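Local coordinates for protein acyl-coenzyme A oxidase acox-1.1 (Caenorhabditis elegans, PDB 5K3H) that catalyses the FAD-dependent first step of peroxisomal beta-oxidation, desaturating acyl-CoA substrates to (2E)-enoyl-CoA while reducing oxygen to hydrogen peroxide, at residues Gln151-His156 with Ala185-Pro190; Met243-Val248 with Tyr424-Gly429; Asn311-Tyr316 with Met407-His412; Leu386-Lys391 with Leu441-Arg446. All blocks are in the same frame, centred on the assembly; numbering follows the deposited sequence.

Contact 1: Gln151-His156 with Ala185-Pro190; sequences QTEMGH and ALKWWP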
# COMPACT_ATOMS: atom_id res chain seq x y z
N GLN B 151 20.29 -10.04 -14.73
CA GLN B 151 19.49 -11.03 -15.44
C GLN B 151 18.29 -10.41 -16.15
O GLN B 151 18.15 -10.57 -17.37
CB GLN B 151 19.04 -12.13 -14.46
CG GLN B 151 18.17 -13.18 -15.08
CD GLN B 151 17.80 -14.24 -14.07
OE1 GLN B 151 16.61 -14.50 -13.82
NE2 GLN B 151 18.82 -14.86 -13.47
N THR B 152 17.44 -9.71 -15.42
CA THR B 152 16.18 -9.29 -16.00
C THR B 152 16.39 -8.23 -17.07
O THR B 152 17.29 -7.39 -17.00
CB THR B 152 15.26 -8.77 -14.91
OG1 THR B 152 15.81 -7.57 -14.38
CG2 THR B 152 15.09 -9.80 -13.79
N GLU B 153 15.51 -8.26 -18.06
CA GLU B 153 15.59 -7.38 -19.20
C GLU B 153 14.34 -6.52 -19.26
O GLU B 153 13.31 -6.85 -18.66
CB GLU B 153 15.77 -8.19 -20.47
CG GLU B 153 17.12 -8.82 -20.56
CD GLU B 153 17.22 -9.82 -21.67
OE1 GLU B 153 16.24 -9.95 -22.44
OE2 GLU B 153 18.28 -10.49 -21.76
N MET B 154 14.48 -5.39 -19.96
CA MET B 154 13.39 -4.45 -20.16
C MET B 154 12.09 -5.15 -20.58
O MET B 154 11.04 -4.93 -19.99
CB MET B 154 13.82 -3.41 -21.20
CG MET B 154 12.72 -2.64 -21.91
SD MET B 154 12.58 -0.94 -21.40
CE MET B 154 13.89 -0.19 -22.31
N GLY B 155 12.17 -6.05 -21.55
CA GLY B 155 11.01 -6.75 -22.06
C GLY B 155 10.77 -8.12 -21.49
O GLY B 155 9.83 -8.79 -21.92
N HIS B 156 11.60 -8.56 -20.55
CA HIS B 156 11.42 -9.88 -19.97
C HIS B 156 11.95 -9.99 -18.55
O HIS B 156 13.15 -9.83 -18.31
CB HIS B 156 12.10 -10.94 -20.85
CG HIS B 156 11.79 -10.81 -22.30
ND1 HIS B 156 10.69 -11.40 -22.89
CD2 HIS B 156 12.44 -10.16 -23.30
CE1 HIS B 156 10.68 -11.12 -24.18
NE2 HIS B 156 11.73 -10.37 -24.45
N ALA B 185 15.84 -5.81 -24.95
CA ALA B 185 16.90 -6.72 -24.51
C ALA B 185 17.84 -6.09 -23.51
O ALA B 185 18.69 -6.79 -22.96
CB ALA B 185 17.71 -7.22 -25.71
N LEU B 186 17.75 -4.78 -23.29
CA LEU B 186 18.53 -4.16 -22.23
C LEU B 186 18.36 -4.94 -20.95
O LEU B 186 17.25 -5.35 -20.62
CB LEU B 186 18.07 -2.72 -22.01
CG LEU B 186 18.42 -1.63 -23.02
CD1 LEU B 186 17.52 -0.42 -22.82
CD2 LEU B 186 19.92 -1.25 -22.98
N LYS B 187 19.46 -5.19 -20.25
CA LYS B 187 19.31 -5.52 -18.84
C LYS B 187 18.66 -4.32 -18.16
O LYS B 187 18.97 -3.17 -18.49
CB LYS B 187 20.66 -5.86 -18.20
CG LYS B 187 21.35 -7.09 -18.80
CD LYS B 187 20.33 -8.19 -18.96
CE LYS B 187 20.94 -9.55 -19.26
NZ LYS B 187 19.87 -10.58 -19.38
N TRP B 188 17.70 -4.58 -17.26
CA TRP B 188 16.87 -3.53 -16.68
C TRP B 188 16.37 -4.04 -15.34
O TRP B 188 15.84 -5.16 -15.30
CB TRP B 188 15.69 -3.16 -17.59
CG TRP B 188 15.02 -1.83 -17.26
CD1 TRP B 188 14.13 -1.57 -16.25
CD2 TRP B 188 15.19 -0.59 -17.96
NE1 TRP B 188 13.75 -0.25 -16.27
CE2 TRP B 188 14.39 0.38 -17.32
CE3 TRP B 188 15.94 -0.20 -19.08
CZ2 TRP B 188 14.32 1.69 -17.74
CZ3 TRP B 188 15.87 1.12 -19.50
CH2 TRP B 188 15.07 2.05 -18.82
N TRP B 189 16.64 -3.28 -14.24
CA TRP B 189 16.32 -3.52 -12.82
C TRP B 189 17.43 -4.09 -11.92
O TRP B 189 17.26 -4.01 -10.70
CB TRP B 189 15.07 -4.41 -12.65
CG TRP B 189 13.82 -3.61 -12.77
CD1 TRP B 189 12.94 -3.60 -13.81
CD2 TRP B 189 13.34 -2.63 -11.83
NE1 TRP B 189 11.94 -2.70 -13.57
CE2 TRP B 189 12.16 -2.09 -12.36
CE3 TRP B 189 13.80 -2.18 -10.58
CZ2 TRP B 189 11.44 -1.10 -11.70
CZ3 TRP B 189 13.07 -1.21 -9.92
CH2 TRP B 189 11.90 -0.68 -10.48
N PRO B 190 18.54 -4.67 -12.42
CA PRO B 190 19.59 -5.14 -11.48
C PRO B 190 20.05 -4.04 -10.54
O PRO B 190 20.40 -2.94 -10.96
CB PRO B 190 20.71 -5.59 -12.41
CG PRO B 190 20.02 -6.03 -13.64
CD PRO B 190 18.87 -5.08 -13.80

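Contact 2: Met243-Val248 with Tyr424-Gly429; sequences MAYNIV and YGVAIG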
# COMPACT_ATOMS: atom_id res chain seq x y z
N MET B 243 9.53 4.01 -6.06
CA MET B 243 8.58 4.25 -4.98
C MET B 243 9.25 4.12 -3.61
O MET B 243 8.85 4.77 -2.65
CB MET B 243 7.37 3.32 -5.11
CG MET B 243 7.49 1.97 -4.43
SD MET B 243 5.97 1.01 -4.62
CE MET B 243 5.11 1.28 -3.07
N ALA B 244 10.30 3.32 -3.52
CA ALA B 244 11.06 3.22 -2.28
C ALA B 244 12.42 2.63 -2.65
O ALA B 244 12.71 2.41 -3.83
CB ALA B 244 10.31 2.38 -1.23
N TYR B 245 13.24 2.38 -1.63
CA TYR B 245 14.50 1.67 -1.85
C TYR B 245 15.43 2.46 -2.78
O TYR B 245 16.09 1.89 -3.65
CB TYR B 245 14.22 0.28 -2.43
CG TYR B 245 15.31 -0.72 -2.18
CD1 TYR B 245 15.76 -0.94 -0.89
CD2 TYR B 245 15.85 -1.47 -3.21
CE1 TYR B 245 16.74 -1.87 -0.62
CE2 TYR B 245 16.84 -2.42 -2.96
CZ TYR B 245 17.28 -2.61 -1.66
OH TYR B 245 18.26 -3.54 -1.37
N ASN B 246 15.47 3.78 -2.61
CA ASN B 246 16.04 4.65 -3.63
C ASN B 246 17.54 4.88 -3.48
O ASN B 246 18.13 5.55 -4.34
CB ASN B 246 15.30 5.98 -3.63
CG ASN B 246 14.02 5.90 -4.44
OD1 ASN B 246 14.07 5.65 -5.64
ND2 ASN B 246 12.87 6.10 -3.78
N ILE B 247 18.17 4.33 -2.44
CA ILE B 247 19.63 4.39 -2.34
C ILE B 247 20.28 3.37 -3.27
O ILE B 247 21.44 3.54 -3.65
CB ILE B 247 20.05 4.22 -0.87
CG1 ILE B 247 19.42 5.33 -0.02
CG2 ILE B 247 21.58 4.17 -0.74
CD1 ILE B 247 19.74 5.30 1.48
N VAL B 248 19.56 2.31 -3.63
CA VAL B 248 20.02 1.36 -4.63
C VAL B 248 19.81 1.97 -6.01
O VAL B 248 18.71 2.39 -6.37
CB VAL B 248 19.27 0.03 -4.49
CG1 VAL B 248 19.47 -0.84 -5.75
CG2 VAL B 248 19.76 -0.70 -3.26
N TYR B 424 6.93 -0.21 4.22
CA TYR B 424 6.04 -0.90 3.28
C TYR B 424 6.68 -1.00 1.90
O TYR B 424 6.67 -2.07 1.28
CB TYR B 424 4.70 -0.16 3.20
CG TYR B 424 3.72 -0.71 2.18
CD1 TYR B 424 2.98 -1.87 2.42
CD2 TYR B 424 3.52 -0.06 0.96
CE1 TYR B 424 2.09 -2.37 1.48
CE2 TYR B 424 2.63 -0.55 0.02
CZ TYR B 424 1.92 -1.72 0.28
OH TYR B 424 1.02 -2.22 -0.65
N GLY B 425 7.19 0.11 1.39
CA GLY B 425 7.70 0.13 0.02
C GLY B 425 8.90 -0.78 -0.20
O GLY B 425 9.07 -1.37 -1.27
N VAL B 426 9.79 -0.86 0.79
CA VAL B 426 10.92 -1.76 0.64
C VAL B 426 10.44 -3.21 0.72
O VAL B 426 10.80 -4.04 -0.12
CB VAL B 426 11.98 -1.45 1.70
CG1 VAL B 426 13.13 -2.45 1.58
CG2 VAL B 426 12.46 -0.02 1.53
N ALA B 427 9.61 -3.55 1.73
CA ALA B 427 9.13 -4.92 1.88
C ALA B 427 8.39 -5.42 0.64
O ALA B 427 8.52 -6.58 0.25
CB ALA B 427 8.22 -5.04 3.09
N ILE B 428 7.58 -4.56 0.01
CA ILE B 428 6.79 -5.01 -1.13
C ILE B 428 7.65 -5.12 -2.39
O ILE B 428 7.28 -5.84 -3.32
CB ILE B 428 5.59 -4.07 -1.29
CG1 ILE B 428 4.36 -4.88 -1.65
CG2 ILE B 428 5.88 -2.93 -2.28
CD1 ILE B 428 3.84 -5.73 -0.47
N GLY B 429 8.80 -4.48 -2.44
CA GLY B 429 9.63 -4.54 -3.63
C GLY B 429 10.51 -5.77 -3.72
O GLY B 429 10.30 -6.77 -3.01

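Contact 3: Asn311-Tyr316 with Met407-His412; sequences NIATRY and MACGGH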
# COMPACT_ATOMS: atom_id res chain seq x y z
N ASN B 311 6.01 -2.71 15.87
CA ASN B 311 6.62 -1.96 16.97
C ASN B 311 6.16 -0.50 16.92
O ASN B 311 5.77 0.09 17.94
CB ASN B 311 8.14 -2.04 16.88
CG ASN B 311 8.72 -3.25 17.62
OD1 ASN B 311 9.00 -3.18 18.81
ND2 ASN B 311 8.90 -4.37 16.90
N ILE B 312 6.20 0.11 15.74
CA ILE B 312 5.84 1.52 15.62
C ILE B 312 4.37 1.72 15.95
O ILE B 312 4.02 2.55 16.81
CB ILE B 312 6.18 2.04 14.21
CG1 ILE B 312 7.70 1.99 13.99
CG2 ILE B 312 5.55 3.42 13.98
CD1 ILE B 312 8.11 1.92 12.54
N ALA B 313 3.49 0.95 15.30
CA ALA B 313 2.07 1.16 15.48
C ALA B 313 1.59 0.77 16.87
O ALA B 313 0.65 1.38 17.39
CB ALA B 313 1.30 0.40 14.41
N THR B 314 2.19 -0.26 17.49
CA THR B 314 1.70 -0.70 18.79
C THR B 314 2.22 0.18 19.91
O THR B 314 1.48 0.51 20.85
CB THR B 314 2.06 -2.18 19.03
OG1 THR B 314 1.69 -2.98 17.88
CG2 THR B 314 1.38 -2.71 20.29
N ARG B 315 3.48 0.62 19.84
CA ARG B 315 3.96 1.64 20.78
C ARG B 315 3.12 2.91 20.71
O ARG B 315 2.67 3.43 21.74
CB ARG B 315 5.44 1.93 20.51
CG ARG B 315 6.37 0.85 21.03
CD ARG B 315 7.76 1.01 20.47
NE ARG B 315 8.67 0.02 21.03
CZ ARG B 315 9.97 -0.05 20.77
NH1 ARG B 315 10.53 0.81 19.93
NH2 ARG B 315 10.70 -0.98 21.35
N TYR B 316 2.90 3.44 19.50
CA TYR B 316 2.08 4.63 19.32
C TYR B 316 0.66 4.42 19.84
O TYR B 316 0.07 5.33 20.44
CB TYR B 316 2.07 5.05 17.85
CG TYR B 316 1.22 6.27 17.58
CD1 TYR B 316 1.63 7.53 17.99
CD2 TYR B 316 0.02 6.17 16.92
CE1 TYR B 316 0.83 8.66 17.77
CE2 TYR B 316 -0.77 7.27 16.68
CZ TYR B 316 -0.37 8.51 17.10
OH TYR B 316 -1.16 9.61 16.85
N MET B 407 -2.28 2.43 8.94
CA MET B 407 -3.63 2.93 9.24
C MET B 407 -3.91 2.99 10.74
O MET B 407 -4.53 3.94 11.23
CB MET B 407 -4.65 2.04 8.53
CG MET B 407 -4.73 2.27 7.03
SD MET B 407 -5.65 1.01 6.13
CE MET B 407 -4.92 1.20 4.50
N ALA B 408 -3.40 2.02 11.51
CA ALA B 408 -3.59 2.06 12.96
C ALA B 408 -2.98 3.31 13.60
O ALA B 408 -3.29 3.61 14.76
CB ALA B 408 -3.00 0.81 13.60
N CYS B 409 -2.09 4.00 12.90
CA CYS B 409 -1.46 5.22 13.39
C CYS B 409 -2.24 6.50 13.09
O CYS B 409 -1.84 7.57 13.56
CB CYS B 409 -0.04 5.33 12.81
SG CYS B 409 1.12 4.12 13.51
N GLY B 410 -3.36 6.42 12.35
CA GLY B 410 -4.16 7.60 12.10
C GLY B 410 -3.45 8.62 11.23
O GLY B 410 -2.55 8.30 10.45
N GLY B 411 -3.87 9.88 11.38
CA GLY B 411 -3.29 10.95 10.58
C GLY B 411 -1.78 11.03 10.67
O GLY B 411 -1.09 11.24 9.67
N HIS B 412 -1.23 10.85 11.88
CA HIS B 412 0.22 10.91 12.07
C HIS B 412 0.97 9.85 11.27
O HIS B 412 2.13 10.07 10.91
CB HIS B 412 0.55 10.77 13.54
CG HIS B 412 0.35 12.03 14.30
ND1 HIS B 412 -0.17 12.05 15.58
CD2 HIS B 412 0.60 13.31 13.97
CE1 HIS B 412 -0.23 13.30 16.00
NE2 HIS B 412 0.22 14.09 15.04
O HOH W 1 -2.72 9.66 14.97

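Contact 4: Leu386-Lys391 with Leu441-Arg446; sequences LTSGLK and LLQLAR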
# COMPACT_ATOMS: atom_id res chain seq x y z
N LEU B 386 7.47 -25.32 -2.45
CA LEU B 386 6.96 -24.64 -1.26
C LEU B 386 7.56 -23.25 -1.12
O LEU B 386 6.85 -22.28 -0.83
CB LEU B 386 7.26 -25.49 -0.03
CG LEU B 386 7.05 -24.83 1.33
CD1 LEU B 386 5.57 -24.77 1.72
CD2 LEU B 386 7.89 -25.55 2.40
N THR B 387 8.88 -23.15 -1.30
CA THR B 387 9.58 -21.87 -1.25
C THR B 387 9.01 -20.87 -2.25
O THR B 387 8.93 -19.67 -1.96
CB THR B 387 11.06 -22.15 -1.52
OG1 THR B 387 11.62 -22.73 -0.33
CG2 THR B 387 11.83 -20.88 -1.88
N SER B 388 8.60 -21.33 -3.43
CA SER B 388 7.98 -20.42 -4.39
C SER B 388 6.71 -19.81 -3.81
O SER B 388 6.46 -18.61 -3.96
CB SER B 388 7.65 -21.14 -5.69
OG SER B 388 8.65 -22.09 -6.02
N GLY B 389 5.88 -20.65 -3.18
CA GLY B 389 4.69 -20.14 -2.53
C GLY B 389 5.02 -19.26 -1.34
O GLY B 389 4.40 -18.22 -1.14
N LEU B 390 6.03 -19.65 -0.55
CA LEU B 390 6.35 -18.88 0.64
C LEU B 390 6.68 -17.43 0.29
O LEU B 390 6.09 -16.50 0.87
CB LEU B 390 7.52 -19.51 1.39
CG LEU B 390 7.18 -20.67 2.31
CD1 LEU B 390 8.48 -21.29 2.77
CD2 LEU B 390 6.37 -20.17 3.50
N LYS B 391 7.60 -17.22 -0.66
CA LYS B 391 7.93 -15.86 -1.07
C LYS B 391 6.68 -15.07 -1.45
O LYS B 391 6.50 -13.92 -1.01
CB LYS B 391 8.90 -15.89 -2.25
CG LYS B 391 10.35 -16.09 -1.87
CD LYS B 391 11.19 -16.22 -3.14
CE LYS B 391 12.54 -16.90 -2.88
NZ LYS B 391 12.66 -18.21 -3.62
N LEU B 441 3.45 -18.61 -7.62
CA LEU B 441 2.34 -19.44 -7.16
C LEU B 441 1.98 -20.51 -8.17
O LEU B 441 1.69 -21.65 -7.79
CB LEU B 441 1.09 -18.60 -6.86
CG LEU B 441 1.12 -17.78 -5.60
CD1 LEU B 441 -0.10 -16.90 -5.59
CD2 LEU B 441 1.21 -18.66 -4.35
N LEU B 442 2.01 -20.18 -9.47
CA LEU B 442 1.66 -21.19 -10.46
C LEU B 442 2.77 -22.25 -10.62
O LEU B 442 2.48 -23.38 -11.04
CB LEU B 442 1.28 -20.47 -11.77
CG LEU B 442 -0.14 -19.83 -11.82
CD1 LEU B 442 -0.36 -18.98 -13.05
CD2 LEU B 442 -1.23 -20.88 -11.79
N GLN B 443 4.01 -21.94 -10.24
CA GLN B 443 5.02 -22.98 -10.14
C GLN B 443 4.70 -23.99 -9.02
O GLN B 443 4.88 -25.20 -9.20
CB GLN B 443 6.37 -22.33 -9.89
CG GLN B 443 7.50 -23.30 -9.63
CD GLN B 443 8.81 -22.58 -9.68
OE1 GLN B 443 9.71 -22.83 -8.86
NE2 GLN B 443 8.93 -21.65 -10.62
N LEU B 444 4.24 -23.51 -7.86
CA LEU B 444 3.73 -24.42 -6.84
C LEU B 444 2.49 -25.15 -7.34
O LEU B 444 2.29 -26.34 -7.04
CB LEU B 444 3.44 -23.66 -5.54
CG LEU B 444 2.72 -24.35 -4.37
CD1 LEU B 444 3.40 -25.65 -3.95
CD2 LEU B 444 2.65 -23.39 -3.18
N ALA B 445 1.64 -24.46 -8.10
CA ALA B 445 0.43 -25.09 -8.62
C ALA B 445 0.75 -26.32 -9.47
O ALA B 445 0.05 -27.33 -9.37
CB ALA B 445 -0.37 -24.10 -9.45
N ARG B 446 1.78 -26.24 -10.32
CA ARG B 446 2.17 -27.40 -11.14
C ARG B 446 2.52 -28.59 -10.27
O ARG B 446 2.11 -29.73 -10.56
CB ARG B 446 3.34 -27.03 -12.06
CG ARG B 446 2.98 -26.01 -13.15
CD ARG B 446 3.86 -26.14 -14.40
NE ARG B 446 3.31 -25.38 -15.53
CZ ARG B 446 2.38 -25.83 -16.38
NH1 ARG B 446 1.88 -27.06 -16.26
NH2 ARG B 446 1.93 -25.06 -17.37

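Contact 1: Gln151-His156 with Ala185-Pro190
K187 carries the charge of this contact, its ammonium lying between a carbonyl and a carboxylate of residues 151-156. NZ donates to Q151 O at 2.6 Å and forms a salt bridge with E153 OE2 at 2.9 Å. It meets that oxygen on the anti side, a little out of the carboxylate plane, and V203 O on strand 199-208 is its third acceptor. The carboxylate is fixed from elsewhere too, OE1 by the amide N of E164 and OE2 by the hydroxyl of T165. An alanine in place of K187 would probably leave E153 OE2 without its counter-charge and Q151 O without its donor in a buried setting.

Backbone bonds flank the E153-K187 pair: W188 N donates to T152 O (2.9 Å, 163° at the hydrogen) and M154 N to L186 O (2.8 Å). This makes E153-K187 the non-hydrogen-bonded pair of a single antiparallel bridge. T152 OG1 adds a side-chain bond to W188 O at 2.6 Å; chi1 of 66° places OG1 between the backbone N and the carbonyl carbon, on the side where W188 O lies.

The apolar part is a Met-aromatic contact. M154 SD sits 4.3 Å from the centroid of the W188 six-membered ring and 15° off its normal, while M154 CE touches L186 CD1 at 3.7 Å. H412 of the second subunit meets the W188 ring, and R320 of that subunit binds M154 O.

Q151 and T152 belong to the FAD site shared between subunits; the buried ion pair and the backbone bonds around it are consistent with a well-fixed loop there.

Contact 2: Met243-Val248 with Tyr424-Gly429
A244 CB presses on the helix backbone at G425, 3.6 Å from G425 C. A beta carbon built on G425 would fall 2.5 Å from A244 CB, so the close approach of loop and helix depends on the missing side chain. M243 reaches the same glycine from another direction: its thioether bends at the last torsion (chi3 -99°) and sets CE 4.2 Å from G425 CA, with Y424 CE2 and I428 CG2 slightly farther off. Beyond A244, the Y245 ring crosses V426 at about a right angle, and its CD1 lies 3.9 Å from V426 CG1. All of these contacts are apolar.

In the next shell, E422 OE2, one turn earlier on the helix, accepts a hydrogen bond from Y245 N and so fixes the loop backbone. Y414 of the second subunit packs on M243, A244 and Y245, and its hydroxyl bonds G425 O. M305 of helix 300-319 also packs on V426, and I402 of helix 382-408 on Y424.

Loop 243-248, between strands 234-238 and 251-255, thus joins the beta domain to helix 420-428 of the C-alpha1 region, the beta-to-helical domain interface of the acyl-CoA oxidase and dehydrogenase fold.

Contact 3: Asn311-Tyr316 with Met407-His412
Y316 reaches from helix 300-319 across the C-terminal end of helix 382-408 to H412. Its CG is anti to the backbone N (chi1 179°), which directs the ring from CB toward C409. On the way out, CD2 passes 4.1 Å from C409 SG; the sulfur lies obliquely to the ring, 5.1 Å from its centroid. One atom farther, CE2 comes within 3.3 Å of C409 O, a carbonyl that accepts a hydrogen bond from a water molecule at 2.7 Å. At the tip, OH and H412 ND1 are joined by a nearly straight bond of 2.9 Å, with 171° at the hydrogen. The hydroxyl lies almost in the imidazole plane, and the two side chains cross at about a right angle. A phenylalanine in place of Y316 would probably leave H412 ND1 without its partner and the imidazole less firmly fixed in rotation.

Closer to the helix, A313 lets the chains approach: its CA is 3.7 Å from C409 SG, and its CB faces A408 CB at 4.4 Å.

H412 NE2 donates to M154 O of the second subunit. A neutral ring would then have ND1 accept from Y316 OH; a proton on ND1 as well would make it cationic, which nearby R320 would probably disfavour.

After C409 the chain leaves the helix at G410 with a phi of 67° and turns to G411, an FAD-binding residue by similarity. R320 beside Y316 and Q340, bonded to A408 O, bind FAD too, so this helix end probably lines part of the FAD site at the dimer interface.

Contact 4: Leu386-Lys391 with Leu441-Arg446
The amide of Q443 is met obliquely by S388, whose OG stands above the amide plane, 3.7 Å from Q443 CD and 3.1 Å from Q443 OE1. The approach is a close polar contact only; S388 OG makes its hydrogen bond to H384 O in its own helix.

The two residues sit on a close antiparallel helix pair of the helical C-alpha1 region. The segment axes of 386-391 and 441-446 approach to 7.8 Å, and their directions differ by 149°.

G389 helps to allow that closeness. L444 CD2 lies 3.9 Å from G389 CA, and a beta carbon on the glycine would clash with this methyl. L444 gets there because its CG is anti to the backbone N (chi1 172°), which extends the side chain toward the partner helix. L441 starts out away from that helix but turns its end back.

Helix 520-553 packs against L441 through N532 and R536, and S535 OG bonds L441 O. S392 also touches L441, and S392, S535 and R536 are ATP-binding residues. On G389 itself the second leucine contact is L441 CD2, 4.2 Å from the glycine CA.

Within one chain contacts 1 and 3 are far apart, about 38 Å between centres, yet the dimer brings contact 1 of one subunit to contact 3 of the other: W188 and M154 meet H412 there. Contact 1 holds Q151 and T152 of the shared FAD site, contact 3 G411, assigned to it by similarity. Contact 2 lies between them, its nearest atoms about 6 Å from contact 1 and 8 Å from contact 3, and it too touches the second subunit. Helix 382-408 serves contacts 3 and 4, centres about 33 Å apart, and carries ATP-binding S392, H396 and Q404 between them. The predicted proton acceptor E434, not modelled, lies in the sequence between helices 420-428 and 437-456.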